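Local coordinates for diguanylate cyclase/phosphodiesterase-domain containing protein (Thermotoga maritima MSB8, PDB 6KHU) that is a putative diguanylate cyclase with a GGDEF-type domain whose signature turn is degenerate, so that catalytic activity is uncertain, at residues T31-K36 with E91-H96; D64-G67 with T73-L76; E84-I89 with Y109-E114. All coordinates share one frame; numbering follows the deposited sequence.

Contact 1. Residues T31-K36 with E91-H96; sequences TIFFVK and ERIKNH. With ZN (zinc ion), chain C.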
ATOM      1  N   THR A  31       7.457   4.447  -2.269  1.00 14.48           N
ATOM      2  CA  THR A  31       7.357   3.160  -1.599  1.00 12.11           C
ATOM      3  C   THR A  31       5.972   2.569  -1.797  1.00 13.34           C
ATOM      4  O   THR A  31       4.969   3.286  -1.742  1.00 13.35           O
ATOM      5  CB  THR A  31       7.695   3.313  -0.107  1.00 13.42           C
ATOM      6  OG1 THR A  31       9.054   3.761   0.012  1.00 12.32           O
ATOM      7  CG2 THR A  31       7.556   1.985   0.623  1.00 13.42           C
ATOM      8  N   ILE A  32       5.933   1.261  -2.050  1.00 12.11           N
ATOM      9  CA  ILE A  32       4.704   0.493  -2.207  1.00 11.42           C
ATOM     10  C   ILE A  32       4.503  -0.349  -0.953  1.00 13.48           C
ATOM     11  O   ILE A  32       5.428  -1.039  -0.509  1.00 12.36           O
ATOM     12  CB  ILE A  32       4.760  -0.417  -3.449  1.00 14.52           C
ATOM     13  CG1 ILE A  32       5.032   0.404  -4.714  1.00 13.34           C
ATOM     14  CG2 ILE A  32       3.468  -1.208  -3.589  1.00 12.45           C
ATOM     15  CD1 ILE A  32       5.334  -0.444  -5.936  1.00 13.32           C
ATOM     16  N   PHE A  33       3.299  -0.309  -0.392  1.00 12.39           N
ATOM     17  CA  PHE A  33       2.937  -1.139   0.747  1.00 12.57           C
ATOM     18  C   PHE A  33       1.814  -2.075   0.327  1.00 13.03           C
ATOM     19  O   PHE A  33       0.879  -1.653  -0.366  1.00 14.09           O
ATOM     20  CB  PHE A  33       2.470  -0.299   1.974  1.00 11.94           C
ATOM     21  CG  PHE A  33       3.501   0.666   2.511  1.00 13.90           C
ATOM     22  CD1 PHE A  33       3.723   1.882   1.889  1.00 13.87           C
ATOM     23  CD2 PHE A  33       4.207   0.375   3.666  1.00 15.55           C
ATOM     24  CE1 PHE A  33       4.646   2.775   2.381  1.00 16.36           C
ATOM     25  CE2 PHE A  33       5.144   1.268   4.160  1.00 18.43           C
ATOM     26  CZ  PHE A  33       5.367   2.469   3.509  1.00 17.16           C
ATOM     27  N   PHE A  34       1.905  -3.342   0.752  1.00 11.46           N
ATOM     28  CA  PHE A  34       0.814  -4.310   0.639  1.00 12.97           C
ATOM     29  C   PHE A  34       0.334  -4.710   2.031  1.00 13.51           C
ATOM     30  O   PHE A  34       1.152  -4.991   2.916  1.00 13.92           O
ATOM     31  CB  PHE A  34       1.266  -5.586  -0.094  1.00 13.74           C
ATOM     32  CG  PHE A  34       1.112  -5.539  -1.586  1.00 13.63           C
ATOM     33  CD1 PHE A  34       1.365  -4.373  -2.294  1.00 12.98           C
ATOM     34  CD2 PHE A  34       0.734  -6.690  -2.287  1.00 16.58           C
ATOM     35  CE1 PHE A  34       1.235  -4.339  -3.688  1.00 10.52           C
ATOM     36  CE2 PHE A  34       0.605  -6.674  -3.671  1.00 18.58           C
ATOM     37  CZ  PHE A  34       0.856  -5.494  -4.379  1.00 14.73           C
ATOM     38  N   VAL A  35      -0.988  -4.766   2.218  1.00 13.79           N
ATOM     39  CA  VAL A  35      -1.590  -5.277   3.449  1.00 14.24           C
ATOM     40  C   VAL A  35      -2.631  -6.330   3.071  1.00 15.53           C
ATOM     41  O   VAL A  35      -3.595  -6.027   2.362  1.00 15.82           O
ATOM     42  CB  VAL A  35      -2.233  -4.161   4.293  1.00 16.05           C
ATOM     43  CG1 VAL A  35      -2.913  -4.751   5.532  1.00 17.87           C
ATOM     44  CG2 VAL A  35      -1.189  -3.130   4.707  1.00 17.87           C
ATOM     45  N   LYS A  36      -2.431  -7.563   3.524  1.00 16.37           N
ATOM     46  CA  LYS A  36      -3.399  -8.632   3.314  1.00 18.62           C
ATOM     47  C   LYS A  36      -4.083  -8.954   4.636  1.00 19.19           C
ATOM     48  O   LYS A  36      -3.407  -9.214   5.636  1.00 21.75           O
ATOM     49  CB  LYS A  36      -2.733  -9.891   2.747  1.00 18.13           C
ATOM     50  CG  LYS A  36      -3.712 -11.058   2.590  1.00 19.24           C
ATOM     51  CD  LYS A  36      -3.156 -12.166   1.702  1.00 22.01           C
ATOM     52  CE  LYS A  36      -4.098 -13.365   1.713  1.00 26.77           C
ATOM     53  NZ  LYS A  36      -3.630 -14.485   0.850  1.00 31.43           N
ATOM     54  N   GLU A  91       5.299   1.158  10.592  1.00 16.93           N
ATOM     55  CA  GLU A  91       4.971   1.094  12.014  1.00 20.88           C
ATOM     56  C   GLU A  91       3.653   1.807  12.300  1.00 20.86           C
ATOM     57  O   GLU A  91       2.830   1.315  13.084  1.00 16.25           O
ATOM     58  CB  GLU A  91       6.110   1.694  12.845  1.00 21.83           C
ATOM     59  CG  GLU A  91       6.284   1.094  14.246  1.00 33.00           C
ATOM     60  CD  GLU A  91       6.379  -0.433  14.248  1.00 40.31           C
ATOM     61  OE1 GLU A  91       5.910  -1.057  15.226  1.00 48.43           O
ATOM     62  OE2 GLU A  91       6.930  -1.009  13.278  1.00 44.89           O
ATOM     63  N   ARG A  92       3.425   2.959  11.656  1.00 15.94           N
ATOM     64  CA  ARG A  92       2.180   3.686  11.880  1.00 19.48           C
ATOM     65  C   ARG A  92       0.980   2.848  11.452  1.00 16.00           C
ATOM     66  O   ARG A  92      -0.022   2.777  12.174  1.00 15.00           O
ATOM     67  CB  ARG A  92       2.200   5.030  11.134  1.00 18.56           C
ATOM     68  CG  ARG A  92       3.067   6.109  11.793  1.00 21.01           C
ATOM     69  CD  ARG A  92       3.388   7.257  10.830  1.00 28.30           C
ATOM     70  NE  ARG A  92       2.181   7.941  10.373  1.00 34.80           N
ATOM     71  CZ  ARG A  92       2.071   8.598   9.219  1.00 41.47           C
ATOM     72  NH1 ARG A  92       0.919   9.187   8.897  1.00 32.48           N
ATOM     73  NH2 ARG A  92       3.106   8.672   8.386  1.00 38.94           N
ATOM     74  N   ILE A  93       1.066   2.196  10.290  1.00 13.66           N
ATOM     75  CA  ILE A  93      -0.025   1.329   9.851  1.00 14.77           C
ATOM     76  C   ILE A  93      -0.259   0.220  10.877  1.00 19.86           C
ATOM     77  O   ILE A  93      -1.404  -0.056  11.273  1.00 13.86           O
ATOM     78  CB  ILE A  93       0.261   0.756   8.450  1.00 14.26           C
ATOM     79  CG1 ILE A  93       0.321   1.884   7.404  1.00 14.44           C
ATOM     80  CG2 ILE A  93      -0.796  -0.298   8.086  1.00 10.74           C
ATOM     81  CD1 ILE A  93       1.043   1.497   6.137  1.00 16.60           C
ATOM     82  N   LYS A  94       0.829  -0.406  11.347  1.00 13.67           N
ATOM     83  CA  LYS A  94       0.707  -1.492  12.326  1.00 18.00           C
ATOM     84  C   LYS A  94       0.083  -1.000  13.628  1.00 19.06           C
ATOM     85  O   LYS A  94      -0.803  -1.661  14.185  1.00 19.07           O
ATOM     86  CB  LYS A  94       2.081  -2.120  12.592  1.00 17.82           C
ATOM     87  CG  LYS A  94       2.675  -2.852  11.365  1.00 20.36           C
ATOM     88  CD  LYS A  94       3.647  -3.975  11.754  1.00 30.58           C
ATOM     89  CE  LYS A  94       4.955  -3.412  12.292  1.00 37.96           C
ATOM     90  NZ  LYS A  94       6.023  -4.456  12.401  1.00 44.91           N
ATOM     91  N   ASN A  95       0.520   0.169  14.109  1.00 16.89           N
ATOM     92  CA  ASN A  95      -0.050   0.765  15.318  1.00 21.11           C
ATOM     93  C   ASN A  95      -1.549   1.006  15.177  1.00 19.58           C
ATOM     94  O   ASN A  95      -2.311   0.767  16.119  1.00 22.13           O
ATOM     95  CB  ASN A  95       0.653   2.083  15.646  1.00 17.55           C
ATOM     96  CG  ASN A  95       2.077   1.883  16.139  1.00 19.48           C
ATOM     97  OD1 ASN A  95       2.499   0.762  16.394  1.00 18.84           O
ATOM     98  ND2 ASN A  95       2.815   2.982  16.285  1.00 19.95           N
ATOM     99  N   HIS A  96      -1.993   1.489  14.015  1.00 17.47           N
ATOM    100  CA  HIS A  96      -3.432   1.691  13.827  1.00 17.44           C
ATOM    101  C   HIS A  96      -4.180   0.366  13.832  1.00 22.09           C
ATOM    102  O   HIS A  96      -5.254   0.254  14.442  1.00 19.47           O
ATOM    103  CB  HIS A  96      -3.705   2.458  12.537  1.00 17.36           C
ATOM    104  CG  HIS A  96      -3.440   3.929  12.648  1.00 15.19           C
ATOM    105  ND1 HIS A  96      -2.168   4.447  12.776  1.00 14.45           N
ATOM    106  CD2 HIS A  96      -4.284   4.988  12.679  1.00 16.14           C
ATOM    107  CE1 HIS A  96      -2.239   5.763  12.883  1.00 17.36           C
ATOM    108  NE2 HIS A  96      -3.513   6.119  12.825  1.00 16.99           N
TER
HETATM  109 ZN    ZN C 202      -4.076   8.065  12.818  1.00 18.90          ZN
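Arg92 O, the carbonyl oxygen next in the chain to Ile93, whose side chain meets Phe33 and Val35, is gripped twice by a single residue one turn further along the helix. His96 N gives it the ordinary helical bond at 3.0 Å, and His96 ND1 adds a second of 2.8 Å to Arg92 O. The two donors come from opposite faces of the carbonyl plane, ND1 standing 43° out of it. On the imidazole side the match is closer, for the oxygen lies at the ring edge and in its plane, with an N-H···O angle of 158°. With ND1 used as a donor, NE2 is turned outward and binds the zinc ion at 2.0 Å; Glu57 OE1 of the same chain binds the zinc ion too. The backbone carbonyl thus acts as a second shell that fixes the rotation of a first-shell histidine.

The other flank of this helical turn faces the sheet. Alternation along strand 30-37 sends Phe33 and Val35 toward helix 86-100, while Ile32 and Phe34 pack on helix 119-130 at the opposite face, the layered alpha/beta build of the GGDEF fold. Ile93 bridges the pair with its two branches. CG1 lies anti to the carbonyl carbon (chi1 -64°), and its terminal CD1 approaches Phe33 CD2 obliquely at 4.2 Å. CG2 points instead to Val35, 4.4 Å from Val35 CG2. Both are loose van der Waals contacts, and the layer is completed by Ile107 of strand 105-112 and by Ile54 and Leu55 of helix 41-57, which also touch Ile93. Along the flank of the helix, where Lys94 also touches Tyr105 of strand 105-112, Lys94 NZ and Glu91 OE2 form a long salt bridge of 3.7 Å.

Contact 2. Residues D64-G67 with T73-L76; sequences DSVG and TFAL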
ATOM      1  N   ASP A  64      -0.542  10.129  -4.227  1.00 12.25           N
ATOM      2  CA  ASP A  64      -0.524   8.935  -3.382  1.00 13.16           C
ATOM      3  C   ASP A  64      -1.862   8.209  -3.491  1.00 12.30           C
ATOM      4  O   ASP A  64      -2.922   8.839  -3.538  1.00 12.95           O
ATOM      5  CB  ASP A  64      -0.259   9.312  -1.924  1.00 18.08           C
ATOM      6  CG  ASP A  64       1.088   9.981  -1.709  1.00 16.16           C
ATOM      7  OD1 ASP A  64       2.018   9.809  -2.524  1.00 16.43           O
ATOM      8  OD2 ASP A  64       1.225  10.665  -0.682  1.00 19.36           O
ATOM      9  N   SER A  65      -1.824   6.876  -3.555  1.00 13.05           N
ATOM     10  CA  SER A  65      -3.033   6.140  -3.908  1.00 12.31           C
ATOM     11  C   SER A  65      -3.159   4.841  -3.121  1.00 13.00           C
ATOM     12  O   SER A  65      -2.172   4.161  -2.825  1.00 10.59           O
ATOM     13  CB  SER A  65      -3.093   5.808  -5.417  1.00 12.00           C
ATOM     14  OG  SER A  65      -2.753   6.924  -6.225  1.00 15.19           O
ATOM     15  N   VAL A  66      -4.412   4.488  -2.842  1.00 11.39           N
ATOM     16  CA  VAL A  66      -4.797   3.233  -2.208  1.00 11.59           C
ATOM     17  C   VAL A  66      -5.616   2.430  -3.206  1.00 12.15           C
ATOM     18  O   VAL A  66      -6.541   2.965  -3.836  1.00 13.10           O
ATOM     19  CB  VAL A  66      -5.621   3.482  -0.929  1.00 14.92           C
ATOM     20  CG1 VAL A  66      -5.986   2.161  -0.260  1.00 15.02           C
ATOM     21  CG2 VAL A  66      -4.888   4.404   0.007  1.00 12.83           C
ATOM     22  N   GLY A  67      -5.314   1.143  -3.316  1.00 11.58           N
ATOM     23  CA  GLY A  67      -6.017   0.281  -4.237  1.00 10.89           C
ATOM     24  C   GLY A  67      -6.511  -0.987  -3.574  1.00 12.43           C
ATOM     25  O   GLY A  67      -5.880  -1.529  -2.661  1.00 14.27           O
ATOM     26  N   THR A  73      -6.681  -7.978  -0.094  1.00 14.76           N
ATOM     27  CA  THR A  73      -5.405  -7.280  -0.035  1.00 18.82           C
ATOM     28  C   THR A  73      -5.592  -5.843  -0.499  1.00 17.69           C
ATOM     29  O   THR A  73      -6.272  -5.590  -1.494  1.00 14.81           O
ATOM     30  CB  THR A  73      -4.335  -7.980  -0.898  1.00 18.94           C
ATOM     31  OG1 THR A  73      -4.142  -9.325  -0.435  1.00 20.35           O
ATOM     32  CG2 THR A  73      -3.005  -7.241  -0.819  1.00 18.73           C
ATOM     33  N   PHE A  74      -5.007  -4.905   0.238  1.00 15.18           N
ATOM     34  CA  PHE A  74      -4.888  -3.530  -0.218  1.00 16.96           C
ATOM     35  C   PHE A  74      -3.457  -3.251  -0.649  1.00 15.11           C
ATOM     36  O   PHE A  74      -2.506  -3.863  -0.148  1.00 15.14           O
ATOM     37  CB  PHE A  74      -5.260  -2.530   0.875  1.00 13.20           C
ATOM     38  CG  PHE A  74      -6.726  -2.426   1.140  1.00 18.45           C
ATOM     39  CD1 PHE A  74      -7.533  -1.635   0.339  1.00 18.05           C
ATOM     40  CD2 PHE A  74      -7.296  -3.093   2.220  1.00 19.28           C
ATOM     41  CE1 PHE A  74      -8.901  -1.518   0.603  1.00 20.98           C
ATOM     42  CE2 PHE A  74      -8.661  -2.984   2.493  1.00 23.90           C
ATOM     43  CZ  PHE A  74      -9.462  -2.196   1.680  1.00 20.34           C
ATOM     44  N   ALA A  75      -3.311  -2.294  -1.559  1.00 15.16           N
ATOM     45  CA  ALA A  75      -2.009  -1.747  -1.889  1.00 12.47           C
ATOM     46  C   ALA A  75      -2.038  -0.235  -1.713  1.00 13.82           C
ATOM     47  O   ALA A  75      -3.097   0.402  -1.743  1.00 15.14           O
ATOM     48  CB  ALA A  75      -1.583  -2.129  -3.312  1.00 13.97           C
ATOM     49  N   LEU A  76      -0.851   0.326  -1.504  1.00 10.85           N
ATOM     50  CA  LEU A  76      -0.659   1.750  -1.297  1.00 12.55           C
ATOM     51  C   LEU A  76       0.695   2.123  -1.873  1.00 13.22           C
ATOM     52  O   LEU A  76       1.673   1.385  -1.693  1.00 10.08           O
ATOM     53  CB  LEU A  76      -0.705   2.113   0.195  1.00 11.27           C
ATOM     54  CG  LEU A  76      -0.113   3.447   0.654  1.00 13.08           C
ATOM     55  CD1 LEU A  76      -1.090   4.606   0.369  1.00 12.67           C
ATOM     56  CD2 LEU A  76       0.234   3.394   2.152  1.00 11.66           C
TER
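Gly67 and Ala75 face each other as an antiparallel hydrogen-bonded pair, joined in both directions: Gly67 N to Ala75 O at 2.8 Å and Ala75 N to Gly67 O at 2.9 Å. Both bonds are nearly straight, with N-H···O angles of 168° and 167°. The next pair, Val66 with Leu76, is non-hydrogen-bonded, and there the alpha carbons help: Leu76 CA lies 3.2 Å from Ser65 O in a CA-H···O contact.

Val66 divides its methyls between two neighbours on the same face of the sheet. Val66 CG1, turned to the far side of its CA-CB bond from the backbone N (chi1 -179°), slants toward Phe74 CD1 at 4.1 Å, whereas CG2 meets Leu76 CD1 at 3.8 Å. The Phe74 ring also brings an edge to the backbone of the opposite strand, CD1 lying 3.4 Å from Gly67 O.

Further out, Leu48, Ile51 and Leu55 of helix 41-57 cover Phe74, while Ala75, on the other face, packs on Phe12 of helix 9-26. Asp64 anchors the start of the hairpin, its carboxylate taking backbone N-H groups of Arg60, Val61 and Ile79.

This is the central beta hairpin of the GGDEF fold. In active cyclases its turn carries the signature sequence; here Thr73 and Phe74 probably occupy its last two positions, threonine standing where the signature has glutamate.

Contact 3. Residues E84-I89 with Y109-E114; sequences ETAPNI and YKSYPE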
ATOM      1  N   GLU A  84      14.715   5.236   4.062  1.00 23.90           N
ATOM      2  CA  GLU A  84      14.878   5.867   5.369  1.00 28.82           C
ATOM      3  C   GLU A  84      13.549   5.967   6.115  1.00 26.80           C
ATOM      4  O   GLU A  84      13.466   5.620   7.297  1.00 25.69           O
ATOM      5  CB  GLU A  84      15.508   7.251   5.199  1.00 29.70           C
ATOM      6  CG  GLU A  84      15.918   7.931   6.501  1.00 38.29           C
ATOM      7  CD  GLU A  84      17.294   7.506   6.991  1.00 51.53           C
ATOM      8  OE1 GLU A  84      17.892   6.584   6.391  1.00 56.59           O
ATOM      9  OE2 GLU A  84      17.783   8.098   7.978  1.00 54.66           O
ATOM     10  N   THR A  85      12.493   6.440   5.447  1.00 24.55           N
ATOM     11  CA  THR A  85      11.246   6.726   6.148  1.00 24.83           C
ATOM     12  C   THR A  85      10.168   5.664   5.956  1.00 24.60           C
ATOM     13  O   THR A  85       9.177   5.677   6.692  1.00 25.69           O
ATOM     14  CB  THR A  85      10.700   8.088   5.715  1.00 27.68           C
ATOM     15  OG1 THR A  85      10.605   8.131   4.283  1.00 29.00           O
ATOM     16  CG2 THR A  85      11.636   9.202   6.208  1.00 26.89           C
ATOM     17  N   ALA A  86      10.334   4.757   4.998  1.00 19.00           N
ATOM     18  CA  ALA A  86       9.380   3.667   4.825  1.00 19.65           C
ATOM     19  C   ALA A  86       9.094   2.885   6.102  1.00 22.02           C
ATOM     20  O   ALA A  86       7.916   2.548   6.320  1.00 16.94           O
ATOM     21  CB  ALA A  86       9.859   2.712   3.722  1.00 17.33           C
ATOM     22  N   PRO A  87      10.073   2.538   6.952  1.00 19.65           N
ATOM     23  CA  PRO A  87       9.728   1.785   8.176  1.00 22.18           C
ATOM     24  C   PRO A  87       8.829   2.552   9.122  1.00 20.27           C
ATOM     25  O   PRO A  87       8.012   1.932   9.814  1.00 20.62           O
ATOM     26  CB  PRO A  87      11.094   1.503   8.823  1.00 26.87           C
ATOM     27  CG  PRO A  87      12.084   1.620   7.701  1.00 26.40           C
ATOM     28  CD  PRO A  87      11.533   2.689   6.809  1.00 21.24           C
ATOM     29  N   ASN A  88       8.981   3.876   9.202  1.00 18.35           N
ATOM     30  CA  ASN A  88       8.110   4.670  10.064  1.00 19.46           C
ATOM     31  C   ASN A  88       6.661   4.577   9.608  1.00 21.82           C
ATOM     32  O   ASN A  88       5.745   4.487  10.435  1.00 18.88           O
ATOM     33  CB  ASN A  88       8.551   6.133  10.072  1.00 24.96           C
ATOM     34  CG  ASN A  88      10.017   6.322  10.457  1.00 32.07           C
ATOM     35  OD1 ASN A  88      10.869   5.460  10.218  1.00 37.39           O
ATOM     36  ND2 ASN A  88      10.316   7.474  11.042  1.00 34.05           N
ATOM     37  N   ILE A  89       6.430   4.627   8.294  1.00 19.02           N
ATOM     38  CA  ILE A  89       5.068   4.498   7.785  1.00 20.31           C
ATOM     39  C   ILE A  89       4.513   3.118   8.102  1.00 17.63           C
ATOM     40  O   ILE A  89       3.365   2.983   8.543  1.00 17.92           O
ATOM     41  CB  ILE A  89       5.025   4.799   6.279  1.00 22.06           C
ATOM     42  CG1 ILE A  89       5.334   6.277   6.047  1.00 21.14           C
ATOM     43  CG2 ILE A  89       3.657   4.419   5.698  1.00 19.02           C
ATOM     44  CD1 ILE A  89       5.497   6.637   4.604  1.00 24.09           C
ATOM     45  N   TYR A 109       6.569  -4.030   2.347  1.00 15.59           N
ATOM     46  CA  TYR A 109       6.785  -2.855   1.513  1.00 12.77           C
ATOM     47  C   TYR A 109       8.051  -3.009   0.678  1.00 15.86           C
ATOM     48  O   TYR A 109       8.973  -3.743   1.046  1.00 16.97           O
ATOM     49  CB  TYR A 109       6.842  -1.556   2.351  1.00 15.03           C
ATOM     50  CG  TYR A 109       8.035  -1.440   3.276  1.00 18.90           C
ATOM     51  CD1 TYR A 109       9.261  -0.995   2.807  1.00 18.37           C
ATOM     52  CD2 TYR A 109       7.926  -1.763   4.625  1.00 22.57           C
ATOM     53  CE1 TYR A 109      10.354  -0.882   3.649  1.00 22.21           C
ATOM     54  CE2 TYR A 109       9.016  -1.654   5.478  1.00 24.06           C
ATOM     55  CZ  TYR A 109      10.225  -1.212   4.979  1.00 28.27           C
ATOM     56  OH  TYR A 109      11.310  -1.095   5.816  1.00 38.91           O
ATOM     57  N   LYS A 110       8.078  -2.303  -0.458  1.00 12.64           N
ATOM     58  CA  LYS A 110       9.232  -2.241  -1.348  1.00 14.50           C
ATOM     59  C   LYS A 110       9.451  -0.782  -1.715  1.00 17.48           C
ATOM     60  O   LYS A 110       8.507  -0.110  -2.140  1.00 14.56           O
ATOM     61  CB  LYS A 110       9.011  -3.070  -2.612  1.00 14.50           C
ATOM     62  CG  LYS A 110       8.985  -4.567  -2.396  1.00 14.51           C
ATOM     63  CD  LYS A 110      10.383  -5.127  -2.302  1.00 20.99           C
ATOM     64  CE  LYS A 110      10.363  -6.625  -2.007  1.00 18.63           C
ATOM     65  NZ  LYS A 110      11.741  -7.190  -2.078  1.00 30.68           N
ATOM     66  N   SER A 111      10.672  -0.282  -1.533  1.00 12.50           N
ATOM     67  CA  SER A 111      10.991   1.110  -1.839  1.00 13.87           C
ATOM     68  C   SER A 111      11.756   1.198  -3.153  1.00 15.14           C
ATOM     69  O   SER A 111      12.688   0.421  -3.393  1.00 16.24           O
ATOM     70  CB  SER A 111      11.813   1.752  -0.718  1.00 12.12           C
ATOM     71  OG  SER A 111      11.087   1.753   0.497  1.00 17.94           O
ATOM     72  N   TYR A 112      11.357   2.131  -3.998  1.00 12.64           N
ATOM     73  CA  TYR A 112      12.090   2.415  -5.215  1.00 13.40           C
ATOM     74  C   TYR A 112      12.998   3.607  -4.969  1.00 13.05           C
ATOM     75  O   TYR A 112      12.561   4.591  -4.374  1.00 15.24           O
ATOM     76  CB  TYR A 112      11.128   2.737  -6.367  1.00 12.22           C
ATOM     77  CG  TYR A 112      11.816   3.236  -7.631  1.00 11.57           C
ATOM     78  CD1 TYR A 112      12.292   2.340  -8.571  1.00 11.57           C
ATOM     79  CD2 TYR A 112      11.985   4.606  -7.880  1.00 14.71           C
ATOM     80  CE1 TYR A 112      12.929   2.765  -9.727  1.00 14.25           C
ATOM     81  CE2 TYR A 112      12.622   5.052  -9.058  1.00 16.85           C
ATOM     82  CZ  TYR A 112      13.095   4.112  -9.970  1.00 16.94           C
ATOM     83  OH  TYR A 112      13.730   4.498 -11.130  1.00 16.39           O
ATOM     84  N   PRO A 113      14.260   3.599  -5.413  1.00 16.02           N
ATOM     85  CA  PRO A 113      14.948   2.561  -6.194  1.00 16.44           C
ATOM     86  C   PRO A 113      15.789   1.559  -5.393  1.00 17.98           C
ATOM     87  O   PRO A 113      16.381   0.661  -6.010  1.00 17.73           O
ATOM     88  CB  PRO A 113      15.874   3.387  -7.093  1.00 15.72           C
ATOM     89  CG  PRO A 113      16.276   4.548  -6.186  1.00 18.98           C
ATOM     90  CD  PRO A 113      15.060   4.843  -5.331  1.00 18.22           C
ATOM     91  N   GLU A 114      15.848   1.685  -4.062  1.00 18.98           N
ATOM     92  CA  GLU A 114      16.840   0.910  -3.312  1.00 16.35           C
ATOM     93  C   GLU A 114      16.459  -0.562  -3.221  1.00 19.98           C
ATOM     94  O   GLU A 114      17.329  -1.437  -3.269  1.00 18.22           O
ATOM     95  CB  GLU A 114      17.033   1.503  -1.917  1.00 25.71           C
ATOM     96  CG  GLU A 114      17.983   2.696  -1.894  1.00 33.36           C
ATOM     97  CD  GLU A 114      18.971   2.662  -0.727  1.00 49.31           C
ATOM     98  OE1 GLU A 114      18.549   2.932   0.423  1.00 44.59           O
ATOM     99  OE2 GLU A 114      20.170   2.377  -0.967  1.00 47.38           O
TER
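Apolar contact comes first here, and Tyr109 supplies most of it. Its ring reaches up from strand 105-112 to the beginning of helix 86-100, where Ala86 CB rests 3.6 Å from Tyr109 CE1. Beyond that methyl the ring carries on to Pro87, whose CG is 4.3 Å from Tyr109 CZ; the two side chains lie at a slant rather than stacked. A chi1 of 67° places Tyr109 CG between the backbone N and the carbonyl carbon, and from there the ring lies beneath the first helical residues.

Contacts between polar and apolar groups form a second set. Ala86 O stands over one face of the Tyr109 ring, at more than contact distance. The phenol oxygen is placed against carbon: Tyr109 OH is 3.4 Å from Pro87 CG. Ser111, two residues along and on the same side of the strand, brings its OG to 3.6 Å from Ala86 CB, so that this one methyl touches both a hydroxyl and a ring.

Hydrogen bonds run around the interface instead of across it. Ser111 OG pairs with Thr31 OG1 of the neighbouring strand, and Ser111 N is bound by Asp115 OD2. In the helix start the bonds are weak, Asn88 N and Ile89 N both turning to Thr85 O.

Helix start and edge strand are therefore joined by van der Waals contact, with no hydrogen bond or salt bridge between the two segments: their fit depends on a small methyl, a proline ring and the breadth of one tyrosine, while the buried hydroxyl of Ser111 is satisfied by Thr31.

Overall arrangement
Following the chain from its N terminus, strand 30-37 opens contact 1 first. Before that long loop closes, contact 2 opens and closes within it as the hairpin 64-67 with 73-76, a local pairing inside a distant one. The chain then enters helix 86-100, whose first turn opens contact 3 just ahead of the turn that closes contact 1; strand 105-112 closes contact 3 last, so contacts 1 and 3 cross. Strand 30-37 sits between the partners, bonded through Phe33 N to Leu76 O on one side and Ile32 N to Lys110 O on the other. Hairpin, strand 30-37, edge strand and helix are thereby tied into one sheet-and-helix unit.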